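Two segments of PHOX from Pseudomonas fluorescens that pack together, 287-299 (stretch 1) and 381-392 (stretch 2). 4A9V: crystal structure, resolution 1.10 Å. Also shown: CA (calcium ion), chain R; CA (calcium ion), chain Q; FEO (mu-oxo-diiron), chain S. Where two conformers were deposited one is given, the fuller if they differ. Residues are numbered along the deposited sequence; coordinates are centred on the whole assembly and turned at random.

Stretch 1, residues 287-299: VYMGDDERGEFIY
Stretch 2 381-392: TRMDRPEWIVVS

Stretch 1 runs as a strand from Val287 to about Gly290, loops through a type II turn from Glu293 to Glu296, and returns as a strand at Ile298 and Tyr299; Met289 N to Tyr299 O (2.9 Å) and Tyr299 N to Met289 O (2.8 Å) close this hairpin-like fold. In stretch 2, strand 386-391 crosses the first strand nearly antiparallel, at 157° and 6.4 Å between axes. CA atoms pair Tyr288 with Ile389 (6.8 Å), Gly290 with Pro386 (5.0 Å), Asp292 with Arg385 (4.8 Å) and Gly295 with Arg382 (4.3 Å).

Direct backbone bonding lies at the turn: Gly295 N donates to Met383 O (2.9 Å) and Met383 N to Glu296 O (2.8 Å). Gly295 has phi/psi 80/13, favourable to glycine, and a CB there would clash with Arg382 NH2. Arg382 (m, t, p) instead sends NE to Gly295 O at 3.0 Å. Farther along, a water accepts from Gly290 N and lies within donating distance of Glu387 O, both 2.8 Å; a CB on Gly290 would strike that same carbonyl.

Side chains pointing toward the partner fill the gap between the strands. Ile298 (m, t) sets CG1 3.7 Å from Pro386 CG and CD1 4.0 Å from Met383 CE, while Ile389 (m, t) places CG2 3.8 Å from Tyr288 CB. Pro386, phi -58, offers a compact apolar ring, largely covered by stretch 1.

The polar end is organised by metal. Asp292 (chi1 t) takes Arg385 NE on OD1 (2.8 Å) and NH2 on OD2 (3.0 Å), a salt bridge that holds the carboxylate while OD2 binds FE2 at 2.0 Å. Glu387 (m, t) brings OE2 to FE2 at 2.2 Å, so Asp292 OD2 and Glu387 OE2 sit 2.8 Å apart as fellow ligands; Glu387 also binds both calcium ions.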

# COMPACT_ATOMS: atom_id res chain seq x y z
N VAL A 287 -13.34 6.08 3.93
CA VAL A 287 -12.00 5.57 3.64
C VAL A 287 -11.79 4.24 4.35
O VAL A 287 -11.75 4.20 5.58
CB VAL A 287 -10.90 6.56 4.07
CG1 VAL A 287 -9.55 6.08 3.57
CG2 VAL A 287 -11.20 7.98 3.59
N TYR A 288 -11.74 3.15 3.60
CA TYR A 288 -11.44 1.83 4.17
C TYR A 288 -9.93 1.61 4.20
O TYR A 288 -9.23 1.96 3.25
CB TYR A 288 -12.10 0.71 3.34
CG TYR A 288 -13.61 0.74 3.32
CD1 TYR A 288 -14.33 0.23 4.39
CD2 TYR A 288 -14.30 1.17 2.21
CE1 TYR A 288 -15.71 0.20 4.36
CE2 TYR A 288 -15.69 1.14 2.16
CZ TYR A 288 -16.39 0.63 3.24
OH TYR A 288 -17.77 0.59 3.22
N MET A 289 -9.42 1.04 5.30
CA MET A 289 -7.99 0.98 5.56
C MET A 289 -7.60 -0.33 6.23
O MET A 289 -8.12 -0.65 7.30
CB MET A 289 -7.58 2.13 6.47
CG MET A 289 -7.74 3.50 5.84
SD MET A 289 -7.39 4.85 7.00
CE MET A 289 -8.85 4.76 8.04
N GLY A 290 -6.55 -0.97 5.73
CA GLY A 290 -5.98 -2.14 6.37
C GLY A 290 -4.72 -1.80 7.15
O GLY A 290 -3.98 -0.88 6.79
N ASP A 291 -4.48 -2.55 8.23
CA ASP A 291 -3.26 -2.51 9.03
C ASP A 291 -2.47 -3.79 8.79
O ASP A 291 -2.89 -4.86 9.22
CB ASP A 291 -3.66 -2.41 10.52
CG ASP A 291 -2.50 -2.23 11.45
OD1 ASP A 291 -1.35 -2.05 10.99
OD2 ASP A 291 -2.75 -2.21 12.68
N ASP A 292 -1.40 -3.71 8.01
CA ASP A 292 -0.71 -4.92 7.57
C ASP A 292 0.26 -5.43 8.62
O ASP A 292 1.45 -5.13 8.62
CB ASP A 292 -0.01 -4.73 6.23
CG ASP A 292 0.73 -5.98 5.79
OD1 ASP A 292 0.55 -7.03 6.44
OD2 ASP A 292 1.48 -5.91 4.79
N GLU A 293 -0.26 -6.27 9.51
CA GLU A 293 0.55 -7.06 10.41
C GLU A 293 -0.28 -8.27 10.80
O GLU A 293 -1.51 -8.22 10.78
CB GLU A 293 0.94 -6.22 11.63
CG GLU A 293 1.92 -6.91 12.56
CD GLU A 293 2.54 -5.99 13.59
OE1 GLU A 293 2.73 -4.78 13.33
OE2 GLU A 293 2.89 -6.51 14.68
N ARG A 294 0.38 -9.39 11.07
CA ARG A 294 -0.33 -10.61 11.44
C ARG A 294 -1.20 -10.32 12.66
O ARG A 294 -0.70 -9.87 13.68
CB ARG A 294 0.65 -11.74 11.76
CG ARG A 294 1.41 -12.26 10.56
CD ARG A 294 2.35 -13.38 10.97
NE ARG A 294 3.68 -12.88 11.30
CZ ARG A 294 4.65 -12.72 10.41
NH1 ARG A 294 4.46 -13.07 9.15
NH2 ARG A 294 5.74 -12.04 10.75
N GLY A 295 -2.48 -10.63 12.56
CA GLY A 295 -3.39 -10.48 13.68
C GLY A 295 -3.88 -9.07 13.96
O GLY A 295 -4.49 -8.85 15.01
N GLU A 296 -3.68 -8.14 13.03
CA GLU A 296 -4.20 -6.78 13.19
C GLU A 296 -5.48 -6.59 12.35
O GLU A 296 -6.10 -7.57 11.92
CB GLU A 296 -3.12 -5.74 12.88
CG GLU A 296 -1.98 -5.72 13.89
CD GLU A 296 -2.34 -5.20 15.28
OE1 GLU A 296 -3.45 -4.68 15.52
OE2 GLU A 296 -1.43 -5.24 16.14
N PHE A 297 -5.97 -5.35 12.28
CA PHE A 297 -7.38 -5.11 11.99
C PHE A 297 -7.63 -4.36 10.67
O PHE A 297 -6.71 -3.83 10.03
CB PHE A 297 -8.02 -4.33 13.14
CG PHE A 297 -7.75 -4.92 14.50
CD1 PHE A 297 -7.99 -6.27 14.74
CD2 PHE A 297 -7.32 -4.13 15.55
CE1 PHE A 297 -7.83 -6.80 16.01
CE2 PHE A 297 -7.11 -4.67 16.81
CZ PHE A 297 -7.35 -6.01 17.03
N ILE A 298 -8.91 -4.31 10.30
CA ILE A 298 -9.41 -3.51 9.19
C ILE A 298 -10.27 -2.37 9.76
O ILE A 298 -11.10 -2.58 10.63
CB ILE A 298 -10.26 -4.38 8.24
CG1 ILE A 298 -9.37 -5.45 7.59
CG2 ILE A 298 -10.94 -3.52 7.18
CD1 ILE A 298 -10.14 -6.56 6.90
N TYR A 299 -10.04 -1.17 9.22
CA TYR A 299 -10.63 0.07 9.73
C TYR A 299 -11.44 0.78 8.64
O TYR A 299 -11.31 0.51 7.44
CB TYR A 299 -9.53 1.02 10.24
CG TYR A 299 -8.72 0.48 11.39
CD1 TYR A 299 -7.68 -0.42 11.18
CD2 TYR A 299 -8.93 0.95 12.69
CE1 TYR A 299 -6.91 -0.88 12.24
CE2 TYR A 299 -8.14 0.51 13.74
CZ TYR A 299 -7.15 -0.40 13.52
OH TYR A 299 -6.39 -0.81 14.59
N THR A 381 -11.80 -8.02 15.17
CA THR A 381 -11.34 -9.35 14.77
C THR A 381 -9.92 -9.30 14.21
O THR A 381 -9.65 -8.57 13.25
CB THR A 381 -12.26 -9.95 13.69
OG1 THR A 381 -13.62 -9.96 14.16
CG2 THR A 381 -11.82 -11.35 13.30
N ARG A 382 -9.04 -10.10 14.79
CA ARG A 382 -7.66 -10.20 14.31
C ARG A 382 -7.61 -10.88 12.95
O ARG A 382 -8.22 -11.93 12.76
CB ARG A 382 -6.84 -10.99 15.33
CG ARG A 382 -6.78 -10.32 16.70
CD ARG A 382 -5.85 -11.06 17.64
NE ARG A 382 -4.46 -10.82 17.28
CZ ARG A 382 -3.43 -11.28 17.98
NH1 ARG A 382 -3.63 -12.19 18.91
NH2 ARG A 382 -2.19 -10.89 17.69
N MET A 383 -6.90 -10.27 12.00
CA MET A 383 -6.95 -10.67 10.60
C MET A 383 -5.60 -11.17 10.08
O MET A 383 -4.54 -10.80 10.59
CB MET A 383 -7.43 -9.51 9.73
CG MET A 383 -8.79 -8.94 10.13
SD MET A 383 -10.15 -10.12 10.09
CE MET A 383 -10.38 -10.33 8.33
N ASP A 384 -5.66 -11.93 8.98
CA ASP A 384 -4.47 -12.44 8.30
C ASP A 384 -3.85 -11.37 7.38
O ASP A 384 -3.92 -11.48 6.15
CB ASP A 384 -4.82 -13.68 7.46
CG ASP A 384 -5.14 -14.92 8.27
OD1 ASP A 384 -4.98 -14.91 9.51
OD2 ASP A 384 -5.51 -15.92 7.61
N ARG A 385 -3.20 -10.38 7.97
CA ARG A 385 -2.44 -9.36 7.23
C ARG A 385 -3.26 -8.69 6.14
O ARG A 385 -2.99 -8.85 4.94
CB ARG A 385 -1.16 -9.94 6.65
CG ARG A 385 -0.16 -10.39 7.69
CD ARG A 385 1.15 -10.77 7.03
NE ARG A 385 1.71 -9.61 6.35
CZ ARG A 385 2.55 -9.68 5.33
NH1 ARG A 385 3.14 -10.84 5.05
NH2 ARG A 385 2.90 -8.58 4.68
N PRO A 386 -4.19 -7.82 6.53
CA PRO A 386 -4.87 -6.98 5.55
C PRO A 386 -3.88 -6.12 4.78
O PRO A 386 -3.07 -5.41 5.37
CB PRO A 386 -5.79 -6.10 6.41
CG PRO A 386 -5.87 -6.76 7.74
CD PRO A 386 -4.58 -7.50 7.91
N GLU A 387 -3.95 -6.21 3.45
CA GLU A 387 -3.21 -5.29 2.61
C GLU A 387 -4.20 -4.41 1.84
O GLU A 387 -4.95 -3.67 2.47
CB GLU A 387 -2.13 -6.00 1.79
CG GLU A 387 -1.01 -6.50 2.70
CD GLU A 387 0.28 -6.85 1.97
OE1 GLU A 387 0.34 -7.96 1.40
OE2 GLU A 387 1.25 -6.05 1.98
N TRP A 388 -4.21 -4.43 0.51
CA TRP A 388 -5.00 -3.44 -0.21
C TRP A 388 -6.49 -3.70 -0.13
O TRP A 388 -6.95 -4.84 -0.18
CB TRP A 388 -4.61 -3.38 -1.68
CG TRP A 388 -3.25 -2.82 -1.93
CD1 TRP A 388 -2.04 -3.18 -1.34
CD2 TRP A 388 -2.88 -1.98 -3.06
NE1 TRP A 388 -0.99 -2.60 -2.00
CE2 TRP A 388 -1.43 -1.92 -3.08
CE3 TRP A 388 -3.59 -1.38 -4.10
CZ2 TRP A 388 -0.73 -1.24 -4.06
CZ3 TRP A 388 -2.87 -0.73 -5.10
CH2 TRP A 388 -1.48 -0.66 -5.08
N ILE A 389 -7.25 -2.60 -0.16
CA ILE A 389 -8.70 -2.61 -0.26
C ILE A 389 -9.12 -1.83 -1.49
O ILE A 389 -8.55 -0.76 -1.79
CB ILE A 389 -9.33 -2.00 1.01
CG1 ILE A 389 -8.90 -2.81 2.24
CG2 ILE A 389 -10.84 -1.95 0.90
CD1 ILE A 389 -9.27 -2.19 3.57
N VAL A 390 -10.14 -2.33 -2.21
CA VAL A 390 -10.72 -1.58 -3.32
C VAL A 390 -12.24 -1.69 -3.25
O VAL A 390 -12.79 -2.63 -2.68
CB VAL A 390 -10.22 -2.09 -4.70
CG1 VAL A 390 -8.74 -1.77 -4.89
CG2 VAL A 390 -10.51 -3.57 -4.89
N VAL A 391 -12.89 -0.73 -3.89
CA VAL A 391 -14.34 -0.65 -3.93
C VAL A 391 -14.77 -0.75 -5.40
O VAL A 391 -14.31 0.03 -6.24
CB VAL A 391 -14.82 0.69 -3.33
CG1 VAL A 391 -16.33 0.80 -3.42
CG2 VAL A 391 -14.35 0.84 -1.89
N SER A 392 -15.64 -1.69 -5.74
CA SER A 392 -16.08 -1.82 -7.12
C SER A 392 -16.77 -0.54 -7.58
O SER A 392 -17.73 -0.11 -6.95
CB SER A 392 -17.05 -2.97 -7.27
OG SER A 392 -17.68 -2.91 -8.53
CA CA R . 2.83 -7.78 0.99
CA CA Q . 2.04 -4.39 -0.15
FE1 FEO S . 4.09 -2.27 2.02
FE2 FEO S . 1.82 -4.51 3.41
O FEO S . 3.05 -3.93 2.04
O HOH W 1 -5.45 -1.06 3.19
O HOH W 2 -1.34 -8.73 16.08
O HOH W 3 -10.68 -6.19 11.93
O HOH W 4 4.49 -7.03 2.55
O HOH W 5 1.73 -2.15 -1.25
O HOH W 6 4.36 -2.77 -0.06
O HOH W 7 2.81 -4.60 -2.50
O HOH W 8 4.25 -5.77 0.23